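Local coordinates for protein pectate lyase (PDB 4U49) that probably depolymerises polygalacturonate and pectins, highly methylated ones included, as a calcium-dependent lyase that cleaves within the polymer by elimination, at residues I272-N277 and R297-K302; Y304-P309 and E330-K335; V47-Y52 and S71-T76; T41-V46 and V90-G95. All coordinates share one frame; numbering follows the deposited sequence.

Contact 1 of 4, residues I272-N277 and R297-K302; sequences ISATVN and RDLRIK
Two successive coils of the parallel beta-helix pair here as in-register strands: 274-277 and 299-301 run 6° apart, their axes 4.6 Å from each other. Ala-274, Val-276 and Arg-300 each use both N and O, bonding the residues that flank their partner, as parallel strands do. Arg-300 N gives to Ala-274 O at 2.9 Å, and Arg-300 O receives Val-276 N at 2.7 Å, almost along its C=O axis. Ala-274 N to Asp-298 O and Lys-302 N to Val-276 O extend the ladder at its ends. On one face apolar side chains of the two strands line up: Ala-274 CB meets Leu-299 CD1 at 4.0 Å, and Val-276 CB meets Ile-301 CG2 at 4.3 Å, with Ile-283 beside Leu-299 and Ile-301. The opposite face is polar. Thr-275 OG1, bonded to Asn-243, crosses the extended Arg-300 chain obliquely, 3.2 Å from Arg-300 CD. Asp-298 OD1 lies 3.3 Å above the guanidinium plane while OD2 makes a very short salt bridge of 2.4 Å to Arg-300 NH2. The apolar face thus turns to the beta-helix interior and the polar one to the N-terminal sandwich, where Asp-72 is a long, weak ion-pair partner of Arg-300, whose charge its own strand probably largely offsets.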
loop_
_atom_site.group_PDB
_atom_site.type_symbol
_atom_site.label_atom_id
_atom_site.label_comp_id
_atom_site.label_asym_id
_atom_site.label_seq_id
_atom_site.Cartn_x
_atom_site.Cartn_y
_atom_site.Cartn_z
ATOM N N ILE A 272 8.590 -0.742 5.677
ATOM C CA ILE A 272 9.780 -1.503 5.317
ATOM C C ILE A 272 10.274 -1.044 3.945
ATOM O O ILE A 272 11.468 -0.815 3.746
ATOM C CB ILE A 272 9.505 -3.017 5.319
ATOM C CG1 ILE A 272 9.024 -3.458 6.707
ATOM C CG2 ILE A 272 10.755 -3.784 4.907
ATOM C CD1 ILE A 272 8.888 -4.962 6.875
ATOM N N SER A 273 9.343 -0.889 3.010
ATOM C CA SER A 273 9.657 -0.332 1.699
ATOM C C SER A 273 8.389 0.154 1.007
ATOM O O SER A 273 7.374 -0.539 0.989
ATOM C CB SER A 273 10.373 -1.363 0.824
ATOM O OG SER A 273 9.572 -2.517 0.652
ATOM N N ALA A 274 8.459 1.358 0.447
ATOM C CA ALA A 274 7.329 1.943 -0.263
ATOM C C ALA A 274 7.816 2.983 -1.261
ATOM O O ALA A 274 8.899 3.546 -1.100
ATOM C CB ALA A 274 6.342 2.569 0.713
ATOM N N THR A 275 7.007 3.233 -2.285
ATOM C CA THR A 275 7.318 4.234 -3.297
ATOM C C THR A 275 6.135 5.165 -3.509
ATOM O O THR A 275 5.001 4.711 -3.638
ATOM C CB THR A 275 7.685 3.584 -4.645
ATOM O OG1 THR A 275 8.938 2.902 -4.526
ATOM C CG2 THR A 275 7.792 4.637 -5.739
ATOM N N VAL A 276 6.396 6.468 -3.534
ATOM C CA VAL A 276 5.375 7.430 -3.929
ATOM C C VAL A 276 5.735 8.019 -5.289
ATOM O O VAL A 276 6.581 8.910 -5.383
ATOM C CB VAL A 276 5.216 8.566 -2.899
ATOM C CG1 VAL A 276 4.164 9.565 -3.371
ATOM C CG2 VAL A 276 4.843 8.004 -1.533
ATOM N N ASN A 277 5.111 7.501 -6.343
ATOM C CA ASN A 277 5.319 8.037 -7.684
ATOM C C ASN A 277 4.200 8.998 -8.038
ATOM O O ASN A 277 3.315 8.689 -8.837
ATOM C CB ASN A 277 5.403 6.925 -8.726
ATOM C CG ASN A 277 5.974 7.412 -10.045
ATOM O OD1 ASN A 277 6.903 8.220 -10.069
ATOM N ND2 ASN A 277 5.414 6.932 -11.148
ATOM N N ARG A 297 12.154 2.583 6.674
ATOM C CA ARG A 297 13.438 2.015 6.256
ATOM C C ARG A 297 13.840 2.352 4.824
ATOM O O ARG A 297 14.978 2.743 4.566
ATOM C CB ARG A 297 13.423 0.490 6.406
ATOM C CG ARG A 297 13.034 -0.029 7.776
ATOM C CD ARG A 297 13.546 -1.455 7.961
ATOM N NE ARG A 297 12.610 -2.300 8.699
ATOM C CZ ARG A 297 12.482 -2.298 10.023
ATOM N NH1 ARG A 297 13.226 -1.487 10.762
ATOM N NH2 ARG A 297 11.604 -3.102 10.609
ATOM N N ASP A 298 12.913 2.180 3.890
ATOM C CA ASP A 298 13.240 2.303 2.474
ATOM C C ASP A 298 12.110 3.004 1.729
ATOM O O ASP A 298 11.290 2.374 1.067
ATOM C CB ASP A 298 13.522 0.915 1.878
ATOM C CG ASP A 298 13.791 0.948 0.381
ATOM O OD1 ASP A 298 14.116 2.024 -0.161
ATOM O OD2 ASP A 298 13.676 -0.122 -0.255
ATOM N N LEU A 299 12.078 4.325 1.842
ATOM C CA LEU A 299 11.027 5.115 1.220
ATOM C C LEU A 299 11.545 5.866 0.001
ATOM O O LEU A 299 12.524 6.606 0.090
ATOM C CB LEU A 299 10.440 6.093 2.238
ATOM C CG LEU A 299 9.277 6.973 1.788
ATOM C CD1 LEU A 299 8.097 6.129 1.338
ATOM C CD2 LEU A 299 8.868 7.920 2.913
ATOM N N ARG A 300 10.890 5.663 -1.138
ATOM C CA ARG A 300 11.256 6.352 -2.371
ATOM C C ARG A 300 10.144 7.315 -2.774
ATOM O O ARG A 300 8.984 6.921 -2.885
ATOM C CB ARG A 300 11.515 5.353 -3.501
ATOM C CG ARG A 300 12.340 4.135 -3.112
ATOM C CD ARG A 300 12.103 3.002 -4.106
ATOM N NE ARG A 300 12.815 1.769 -3.776
ATOM C CZ ARG A 300 12.415 0.891 -2.861
ATOM N NH1 ARG A 300 11.314 1.117 -2.156
ATOM N NH2 ARG A 300 13.124 -0.208 -2.639
ATOM N N ILE A 301 10.494 8.577 -2.995
ATOM C CA ILE A 301 9.495 9.585 -3.333
ATOM C C ILE A 301 9.913 10.375 -4.571
ATOM O O ILE A 301 11.058 10.813 -4.679
ATOM C CB ILE A 301 9.258 10.560 -2.161
ATOM C CG1 ILE A 301 8.817 9.796 -0.908
ATOM C CG2 ILE A 301 8.217 11.602 -2.531
ATOM C CD1 ILE A 301 8.609 10.678 0.305
ATOM N N LYS A 302 8.980 10.547 -5.502
ATOM C CA LYS A 302 9.249 11.290 -6.732
ATOM C C LYS A 302 9.614 12.741 -6.437
ATOM O O LYS A 302 8.852 13.463 -5.795
ATOM C CB LYS A 302 8.040 11.239 -7.668
ATOM C CG LYS A 302 8.221 12.044 -8.948
ATOM C CD LYS A 302 6.978 11.991 -9.816
ATOM C CE LYS A 302 7.170 12.788 -11.097
ATOM N NZ LYS A 302 5.922 12.861 -11.908
#

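Contact 2 of 4, residues Y304-P309 and E330-K335; sequences YKEGKP and EFWDTK
The phenol ring of Tyr-304 carries the backbone N of Glu-306 over one face, 3.9 Å above the plane and offset toward the rim, while Pro-309 CD abuts its edge. Trp-332 is met at its edge: Tyr-304 comes to it tip to tip, OH lying 3.3 Å from Trp-332 CH2, near the indole plane. Farther round the same rim a water sits in plane and accepts from Trp-332 NE1; it gives protons to Glu-306 OE1 at 2.8 Å and, at a longer 3.2 Å, to Glu-330 OE1. It thereby joins two carboxylates of probable like charge, of which Glu-306 is balanced by Arg-341, itself in a cation-pi contact with Trp-332. A second water is gripped by four bonds, accepting from Tyr-304 OH and Gly-307 N and donating to Pro-309 O and to Glu-330 OE2, the last at 2.5 Å. Glu-330 OE2 also takes Val-311 N, so the extended Glu-330 chain ties its own strand end to the loop. Lys-305 to Lys-308 form a type II beta turn, with Gly-307 in the third position at phi 93°, and a cis peptide precedes Pro-309. Turn, cis-proline and bridging waters make a solvated junction between two surface loops of the beta-helix.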
loop_
_atom_site.group_PDB
_atom_site.type_symbol
_atom_site.label_atom_id
_atom_site.label_comp_id
_atom_site.label_asym_id
_atom_site.label_seq_id
_atom_site.Cartn_x
_atom_site.Cartn_y
_atom_site.Cartn_z
ATOM N N TYR A 304 11.869 13.973 -4.432
ATOM C CA TYR A 304 11.935 14.216 -2.996
ATOM C C TYR A 304 12.948 15.287 -2.615
ATOM O O TYR A 304 14.090 15.277 -3.071
ATOM C CB TYR A 304 12.269 12.932 -2.236
ATOM C CG TYR A 304 12.509 13.189 -0.766
ATOM C CD1 TYR A 304 11.455 13.515 0.078
ATOM C CD2 TYR A 304 13.788 13.128 -0.225
ATOM C CE1 TYR A 304 11.663 13.764 1.421
ATOM C CE2 TYR A 304 14.006 13.375 1.119
ATOM C CZ TYR A 304 12.939 13.692 1.936
ATOM O OH TYR A 304 13.146 13.942 3.274
ATOM N N LYS A 305 12.502 16.212 -1.771
ATOM C CA LYS A 305 13.376 17.169 -1.107
ATOM C C LYS A 305 12.943 17.244 0.351
ATOM O O LYS A 305 11.761 17.080 0.653
ATOM C CB LYS A 305 13.302 18.544 -1.774
ATOM C CG LYS A 305 13.717 18.545 -3.238
ATOM C CD LYS A 305 13.337 19.845 -3.929
ATOM C CE LYS A 305 13.607 19.768 -5.423
ATOM N NZ LYS A 305 12.940 18.585 -6.035
ATOM N N GLU A 306 13.890 17.479 1.254
ATOM C CA GLU A 306 13.577 17.529 2.680
ATOM C C GLU A 306 12.503 18.573 2.975
ATOM O O GLU A 306 12.653 19.747 2.638
ATOM C CB GLU A 306 14.836 17.815 3.503
ATOM C CG GLU A 306 14.591 17.842 5.005
ATOM C CD GLU A 306 15.865 17.679 5.810
ATOM O OE1 GLU A 306 15.919 18.192 6.947
ATOM O OE2 GLU A 306 16.808 17.031 5.311
ATOM N N GLY A 307 11.413 18.127 3.590
ATOM C CA GLY A 307 10.287 18.994 3.880
ATOM C C GLY A 307 9.237 18.955 2.787
ATOM O O GLY A 307 8.133 19.473 2.954
ATOM N N LYS A 308 9.583 18.341 1.659
ATOM C CA LYS A 308 8.671 18.254 0.521
ATOM C C LYS A 308 8.666 16.852 -0.082
ATOM O O LYS A 308 9.398 16.582 -1.033
ATOM C CB LYS A 308 9.054 19.273 -0.555
ATOM C CG LYS A 308 9.102 20.715 -0.079
ATOM C CD LYS A 308 9.775 21.606 -1.109
ATOM C CE LYS A 308 9.956 23.019 -0.586
ATOM N NZ LYS A 308 10.747 23.863 -1.526
ATOM N N PRO A 309 7.832 15.954 0.464
ATOM C CA PRO A 309 6.926 16.191 1.590
ATOM C C PRO A 309 7.600 15.945 2.934
ATOM O O PRO A 309 8.658 15.314 2.975
ATOM C CB PRO A 309 5.819 15.167 1.351
ATOM C CG PRO A 309 6.557 14.005 0.765
ATOM C CD PRO A 309 7.663 14.597 -0.087
ATOM N N GLU A 330 8.576 18.320 11.620
ATOM C CA GLU A 330 9.201 17.114 11.089
ATOM C C GLU A 330 10.424 16.727 11.911
ATOM O O GLU A 330 11.225 17.584 12.287
ATOM C CB GLU A 330 9.597 17.312 9.626
ATOM C CG GLU A 330 10.181 16.075 8.970
ATOM C CD GLU A 330 10.517 16.295 7.509
ATOM O OE1 GLU A 330 10.805 17.451 7.133
ATOM O OE2 GLU A 330 10.485 15.316 6.736
ATOM N N PHE A 331 10.570 15.434 12.186
ATOM C CA PHE A 331 11.671 14.956 13.011
ATOM C C PHE A 331 12.328 13.704 12.450
ATOM O O PHE A 331 11.695 12.916 11.743
ATOM C CB PHE A 331 11.186 14.685 14.435
ATOM C CG PHE A 331 10.793 15.924 15.179
ATOM C CD1 PHE A 331 11.719 16.608 15.946
ATOM C CD2 PHE A 331 9.499 16.408 15.104
ATOM C CE1 PHE A 331 11.359 17.750 16.629
ATOM C CE2 PHE A 331 9.135 17.551 15.780
ATOM C CZ PHE A 331 10.066 18.221 16.546
ATOM N N TRP A 332 13.606 13.543 12.782
ATOM C CA TRP A 332 14.404 12.394 12.376
ATOM C C TRP A 332 15.114 11.797 13.585
ATOM O O TRP A 332 15.538 12.530 14.480
ATOM C CB TRP A 332 15.439 12.792 11.320
ATOM C CG TRP A 332 14.873 13.549 10.164
ATOM C CD1 TRP A 332 14.654 14.895 10.093
ATOM C CD2 TRP A 332 14.460 13.009 8.904
ATOM N NE1 TRP A 332 14.126 15.225 8.868
ATOM C CE2 TRP A 332 13.999 14.084 8.119
ATOM C CE3 TRP A 332 14.434 11.719 8.364
ATOM C CZ2 TRP A 332 13.516 13.911 6.823
ATOM C CZ3 TRP A 332 13.956 11.550 7.074
ATOM C CH2 TRP A 332 13.504 12.640 6.320
ATOM N N ASP A 333 15.241 10.473 13.604
ATOM C CA ASP A 333 16.001 9.765 14.635
ATOM C C ASP A 333 15.558 10.100 16.060
ATOM O O ASP A 333 16.391 10.304 16.946
ATOM C CB ASP A 333 17.495 10.061 14.476
ATOM C CG ASP A 333 18.027 9.635 13.123
ATOM O OD1 ASP A 333 17.806 8.467 12.739
ATOM O OD2 ASP A 333 18.643 10.474 12.435
ATOM N N THR A 334 14.249 10.162 16.275
ATOM C CA THR A 334 13.702 10.371 17.610
ATOM C C THR A 334 12.982 9.113 18.076
ATOM O O THR A 334 12.841 8.158 17.311
ATOM C CB THR A 334 12.725 11.555 17.651
ATOM O OG1 THR A 334 11.611 11.278 16.792
ATOM C CG2 THR A 334 13.412 12.833 17.193
ATOM N N LYS A 335 12.518 9.117 19.322
ATOM C CA LYS A 335 11.846 7.945 19.877
ATOM C C LYS A 335 10.547 7.639 19.128
ATOM O O LYS A 335 10.140 6.481 19.032
ATOM C CB LYS A 335 11.572 8.129 21.375
ATOM C CG LYS A 335 10.643 9.280 21.726
ATOM C CD LYS A 335 10.456 9.396 23.232
ATOM C CE LYS A 335 9.528 10.551 23.601
ATOM N NZ LYS A 335 8.130 10.334 23.132
HETATM O O HOH W 1 10.989 15.530 4.341
HETATM O O HOH W 2 13.599 18.391 8.460
#

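Contact 3 of 4, residues V47-Y52 and S71-T76; sequences VRQDVY and SDRTFT
Val-47 and Arg-48 open the segment as a classic beta bulge, both facing Val-93 on the adjoining strand. Arg-48 points off the far side of its strand from 71-76 and grips Asp-50 side-on, NE to OD1 and NH2 to OD2 at 3.0 Å. Both carboxylate oxygens are approached from somewhat above the carboxylate plane. Gln-49 is turned the other way. CG lies anti to the carbonyl carbon and the rest of the chain is extended, carrying the amide across to the backbone of Asp-72: NE2 reaches Asp-72 O at 2.7 Å, in the carbonyl plane on a lone pair, with an N-H...O angle of 162°. Asn-69 O takes another bond from Gln-49 NE2 and Trp-39 NE1 donates to OE1, so the rotation of this buried amide is settled. Asp-72 O has a second donor, Arg-73 NH1 at 3.1 Å, which comes from above the carbonyl plane. The arginine, bent at chi2, sets its guanidinium 72° from the glutamine amide and also bonds Ser-70 O. Asp-50 adds a salt bridge to Lys-64. Val-51 then lays CG2 over one face of the Phe-75 ring, 4.2 Å above it and toward the rim, with CG1 4.1 Å from Phe-75 CD2. Strand 46-54 lies between 62-68 and 87-94 in the four-stranded sheet, while 74-77 edges the three-stranded one; Gln-49 and Val-51 bridge the two layers of the sandwich.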
loop_
_atom_site.group_PDB
_atom_site.type_symbol
_atom_site.label_atom_id
_atom_site.label_comp_id
_atom_site.label_asym_id
_atom_site.label_seq_id
_atom_site.Cartn_x
_atom_site.Cartn_y
_atom_site.Cartn_z
ATOM N N VAL A 47 16.074 -14.951 -3.948
ATOM C CA VAL A 47 17.295 -14.160 -3.852
ATOM C C VAL A 47 17.358 -13.066 -4.913
ATOM O O VAL A 47 18.093 -12.092 -4.760
ATOM C CB VAL A 47 18.555 -15.049 -3.964
ATOM C CG1 VAL A 47 18.602 -16.044 -2.818
ATOM C CG2 VAL A 47 18.593 -15.769 -5.305
ATOM N N ARG A 48 16.586 -13.224 -5.984
ATOM C CA ARG A 48 16.564 -12.237 -7.058
ATOM C C ARG A 48 15.253 -12.304 -7.838
ATOM O O ARG A 48 14.599 -13.345 -7.878
ATOM C CB ARG A 48 17.747 -12.450 -8.007
ATOM C CG ARG A 48 18.057 -11.254 -8.891
ATOM C CD ARG A 48 19.194 -11.548 -9.856
ATOM N NE ARG A 48 18.735 -12.197 -11.081
ATOM C CZ ARG A 48 19.131 -13.401 -11.484
ATOM N NH1 ARG A 48 20.001 -14.092 -10.756
ATOM N NH2 ARG A 48 18.664 -13.909 -12.617
ATOM N N GLN A 49 14.872 -11.186 -8.448
ATOM C CA GLN A 49 13.689 -11.139 -9.299
ATOM C C GLN A 49 13.991 -10.389 -10.596
ATOM O O GLN A 49 14.675 -9.364 -10.583
ATOM C CB GLN A 49 12.525 -10.484 -8.562
ATOM C CG GLN A 49 12.147 -11.183 -7.272
ATOM C CD GLN A 49 11.029 -10.479 -6.539
ATOM O OE1 GLN A 49 9.879 -10.913 -6.578
ATOM N NE2 GLN A 49 11.361 -9.386 -5.861
ATOM N N ASP A 50 13.483 -10.899 -11.715
ATOM C CA ASP A 50 13.738 -10.288 -13.021
ATOM C C ASP A 50 12.441 -9.839 -13.685
ATOM O O ASP A 50 11.443 -10.555 -13.651
ATOM C CB ASP A 50 14.470 -11.264 -13.947
ATOM C CG ASP A 50 15.905 -11.516 -13.525
ATOM O OD1 ASP A 50 16.438 -10.750 -12.699
ATOM O OD2 ASP A 50 16.510 -12.477 -14.043
ATOM N N VAL A 51 12.466 -8.660 -14.295
ATOM C CA VAL A 51 11.294 -8.117 -14.976
ATOM C C VAL A 51 11.454 -8.171 -16.495
ATOM O O VAL A 51 12.450 -7.689 -17.040
ATOM C CB VAL A 51 11.025 -6.660 -14.557
ATOM C CG1 VAL A 51 9.818 -6.105 -15.301
ATOM C CG2 VAL A 51 10.826 -6.570 -13.050
ATOM N N TYR A 52 10.462 -8.746 -17.173
ATOM C CA TYR A 52 10.488 -8.870 -18.628
ATOM C C TYR A 52 9.329 -8.129 -19.282
ATOM O O TYR A 52 8.231 -8.060 -18.736
ATOM C CB TYR A 52 10.458 -10.342 -19.044
ATOM C CG TYR A 52 11.742 -11.081 -18.754
ATOM C CD1 TYR A 52 12.689 -11.284 -19.749
ATOM C CD2 TYR A 52 12.010 -11.571 -17.481
ATOM C CE1 TYR A 52 13.869 -11.956 -19.487
ATOM C CE2 TYR A 52 13.187 -12.246 -17.211
ATOM C CZ TYR A 52 14.110 -12.435 -18.218
ATOM O OH TYR A 52 15.284 -13.104 -17.953
ATOM N N SER A 71 12.923 -8.687 -2.231
ATOM C CA SER A 71 11.767 -8.333 -1.407
ATOM C C SER A 71 10.716 -7.448 -2.092
ATOM O O SER A 71 9.564 -7.412 -1.655
ATOM C CB SER A 71 12.246 -7.649 -0.126
ATOM O OG SER A 71 12.997 -6.490 -0.424
ATOM N N ASP A 72 11.106 -6.729 -3.141
ATOM C CA ASP A 72 10.157 -5.892 -3.879
ATOM C C ASP A 72 9.038 -6.737 -4.480
ATOM O O ASP A 72 9.280 -7.840 -4.967
ATOM C CB ASP A 72 10.865 -5.111 -4.994
ATOM C CG ASP A 72 11.655 -3.916 -4.473
ATOM O OD1 ASP A 72 11.774 -3.752 -3.238
ATOM O OD2 ASP A 72 12.171 -3.146 -5.313
ATOM N N ARG A 73 7.813 -6.223 -4.438
ATOM C CA ARG A 73 6.690 -6.903 -5.076
ATOM C C ARG A 73 5.984 -5.968 -6.053
ATOM O O ARG A 73 4.855 -6.228 -6.473
ATOM C CB ARG A 73 5.703 -7.429 -4.027
ATOM C CG ARG A 73 6.273 -8.534 -3.130
ATOM C CD ARG A 73 6.628 -9.784 -3.926
ATOM N NE ARG A 73 7.052 -10.886 -3.063
ATOM C CZ ARG A 73 8.319 -11.158 -2.761
ATOM N NH1 ARG A 73 9.299 -10.409 -3.250
ATOM N NH2 ARG A 73 8.608 -12.185 -1.971
ATOM N N THR A 74 6.654 -4.869 -6.395
ATOM C CA THR A 74 6.183 -3.956 -7.429
ATOM C C THR A 74 7.330 -3.476 -8.308
ATOM O O THR A 74 8.497 -3.597 -7.943
ATOM C CB THR A 74 5.500 -2.703 -6.847
ATOM O OG1 THR A 74 6.491 -1.863 -6.244
ATOM C CG2 THR A 74 4.443 -3.072 -5.823
ATOM N N PHE A 75 6.984 -2.922 -9.465
ATOM C CA PHE A 75 7.954 -2.267 -10.332
ATOM C C PHE A 75 7.264 -1.190 -11.153
ATOM O O PHE A 75 6.143 -1.383 -11.623
ATOM C CB PHE A 75 8.641 -3.274 -11.259
ATOM C CG PHE A 75 9.585 -2.641 -12.243
ATOM C CD1 PHE A 75 10.855 -2.253 -11.848
ATOM C CD2 PHE A 75 9.204 -2.428 -13.560
ATOM C CE1 PHE A 75 11.728 -1.666 -12.746
ATOM C CE2 PHE A 75 10.072 -1.840 -14.462
ATOM C CZ PHE A 75 11.335 -1.458 -14.053
ATOM N N THR A 76 7.938 -0.057 -11.328
ATOM C CA THR A 76 7.398 1.035 -12.130
ATOM C C THR A 76 8.138 1.147 -13.458
ATOM O O THR A 76 9.337 1.414 -13.487
ATOM C CB THR A 76 7.489 2.385 -11.393
ATOM O OG1 THR A 76 6.728 2.329 -10.180
ATOM C CG2 THR A 76 6.946 3.505 -12.271
#

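Contact 4 of 4, residues T41-V46 and V90-G95; sequences TDAGNV and VDTVSG
Ser-94 packs its CB against two consecutive carbonyls of the loop, 3.6 Å from both Gly-44 O and Asn-45 O. With chi1 at -67° its OG is anti to the carbonyl carbon and comes 3.1 Å from Gly-44 O. The backbone next to it makes the firm link: Gly-95 N donates to Asn-45 O at 2.9 Å, nearly along the C=O axis although bent at the hydrogen (139°). Asn-45 has both backbone angles positive, a left-handed conformation that turns the loop into the coming strand, and its ND2 lies alongside Gly-95, 3.7 Å from CA. Val-46 and Ser-94 then face each other as an antiparallel non-hydrogen-bonded pair, their CA atoms 4.0 Å apart, accompanied by a CA-H...O contact from Val-46 CA to Val-93 O at 3.4 Å. At the start of the loop Thr-41 OG1 accepts from Ala-43 N, closing an ST turn, and is bonded to Thr-24 as well. Ala-43 turns its methyl onto Thr-92, 4.0 Å from OG1, with Leu-100 beside both. The loop carries the chain from strand 34-41 in one sheet to strand 46-54 in the other, a crossing characteristic of a fibronectin type III-like beta-sandwich.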
loop_
_atom_site.group_PDB
_atom_site.type_symbol
_atom_site.label_atom_id
_atom_site.label_comp_id
_atom_site.label_asym_id
_atom_site.label_seq_id
_atom_site.Cartn_x
_atom_site.Cartn_y
_atom_site.Cartn_z
ATOM N N THR A 41 3.989 -13.760 -4.684
ATOM C CA THR A 41 4.601 -15.052 -4.939
ATOM C C THR A 41 4.636 -15.865 -3.649
ATOM O O THR A 41 4.705 -15.307 -2.552
ATOM C CB THR A 41 6.029 -14.900 -5.515
ATOM O OG1 THR A 41 6.523 -16.180 -5.934
ATOM C CG2 THR A 41 6.971 -14.301 -4.481
ATOM N N ASP A 42 4.558 -17.183 -3.779
ATOM C CA ASP A 42 4.679 -18.054 -2.617
ATOM C C ASP A 42 5.940 -18.893 -2.725
ATOM O O ASP A 42 6.178 -19.781 -1.907
ATOM C CB ASP A 42 3.445 -18.946 -2.468
ATOM C CG ASP A 42 2.995 -19.548 -3.782
ATOM O OD1 ASP A 42 3.859 -19.847 -4.632
ATOM O OD2 ASP A 42 1.772 -19.718 -3.968
ATOM N N ALA A 43 6.741 -18.611 -3.749
ATOM C CA ALA A 43 8.053 -19.226 -3.879
ATOM C C ALA A 43 8.894 -18.830 -2.676
ATOM O O ALA A 43 9.032 -17.647 -2.367
ATOM C CB ALA A 43 8.728 -18.802 -5.174
ATOM N N GLY A 44 9.433 -19.821 -1.979
ATOM C CA GLY A 44 10.207 -19.548 -0.787
ATOM C C GLY A 44 11.660 -19.285 -1.118
ATOM O O GLY A 44 12.143 -19.699 -2.174
ATOM N N ASN A 45 12.340 -18.570 -0.225
ATOM C CA ASN A 45 13.792 -18.454 -0.271
ATOM C C ASN A 45 14.296 -17.741 -1.528
ATOM O O ASN A 45 15.252 -18.183 -2.159
ATOM C CB ASN A 45 14.404 -19.858 -0.168
ATOM C CG ASN A 45 15.854 -19.845 0.262
ATOM O OD1 ASN A 45 16.313 -18.920 0.932
ATOM N ND2 ASN A 45 16.587 -20.887 -0.120
ATOM N N VAL A 46 13.654 -16.635 -1.894
ATOM C CA VAL A 46 14.014 -15.949 -3.130
ATOM C C VAL A 46 15.236 -15.048 -2.922
ATOM O O VAL A 46 15.432 -14.472 -1.848
ATOM C CB VAL A 46 12.824 -15.124 -3.693
ATOM C CG1 VAL A 46 11.509 -15.857 -3.464
ATOM C CG2 VAL A 46 12.762 -13.761 -3.070
ATOM N N VAL A 90 7.304 -11.434 -14.536
ATOM C CA VAL A 90 8.359 -11.380 -13.528
ATOM C C VAL A 90 8.863 -12.796 -13.238
ATOM O O VAL A 90 8.080 -13.742 -13.120
ATOM C CB VAL A 90 7.899 -10.696 -12.212
ATOM C CG1 VAL A 90 7.521 -9.244 -12.468
ATOM C CG2 VAL A 90 6.738 -11.442 -11.576
ATOM N N ASP A 91 10.181 -12.938 -13.166
ATOM C CA ASP A 91 10.807 -14.207 -12.818
ATOM C C ASP A 91 11.400 -14.088 -11.427
ATOM O O ASP A 91 12.072 -13.107 -11.126
ATOM C CB ASP A 91 11.901 -14.588 -13.825
ATOM C CG ASP A 91 11.343 -15.107 -15.140
ATOM O OD1 ASP A 91 10.125 -14.967 -15.379
ATOM O OD2 ASP A 91 12.133 -15.649 -15.943
ATOM N N THR A 92 11.148 -15.072 -10.572
ATOM C CA THR A 92 11.801 -15.093 -9.270
ATOM C C THR A 92 12.867 -16.176 -9.245
ATOM O O THR A 92 12.660 -17.279 -9.751
ATOM C CB THR A 92 10.808 -15.331 -8.122
ATOM O OG1 THR A 92 10.252 -16.646 -8.234
ATOM C CG2 THR A 92 9.694 -14.298 -8.159
ATOM N N VAL A 93 14.015 -15.848 -8.666
ATOM C CA VAL A 93 15.102 -16.807 -8.535
ATOM C C VAL A 93 15.279 -17.166 -7.065
ATOM O O VAL A 93 15.444 -16.287 -6.218
ATOM C CB VAL A 93 16.415 -16.253 -9.113
ATOM C CG1 VAL A 93 17.510 -17.308 -9.060
ATOM C CG2 VAL A 93 16.202 -15.778 -10.542
ATOM N N SER A 94 15.224 -18.460 -6.764
ATOM C CA SER A 94 15.318 -18.931 -5.388
ATOM C C SER A 94 16.712 -19.464 -5.084
ATOM O O SER A 94 17.541 -19.605 -5.982
ATOM C CB SER A 94 14.270 -20.012 -5.118
ATOM O OG SER A 94 12.958 -19.476 -5.165
ATOM N N GLY A 95 16.958 -19.767 -3.814
ATOM C CA GLY A 95 18.260 -20.244 -3.377
ATOM C C GLY A 95 18.652 -21.593 -3.945
ATOM O O GLY A 95 19.837 -21.907 -4.051
#

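Contacts 3 and 4 belong to the N-terminal beta-sandwich, contacts 1 and 2 to the parallel beta-helix that follows. Along the chain 47-52/71-76 is nested within the loop that 41-46/90-95 closes; contact 1 and then contact 2 come later, in series. The centres of contacts 3 and 4 are about 10 Å apart, and strands 46-54 and 87-94 are neighbours in one sheet. Contacts 1 and 3, centres about 15 Å apart, touch where Asn-277 packs on Thr-76. Contacts 1 and 2, centres about 13 Å apart, are joined by Ile-301 against Pro-309. Contact 1 thus lies where the beta-helix meets the sandwich, with contact 3 against it, while contact 2 is a surface junction, its centre about 34 Å from that of contact 4.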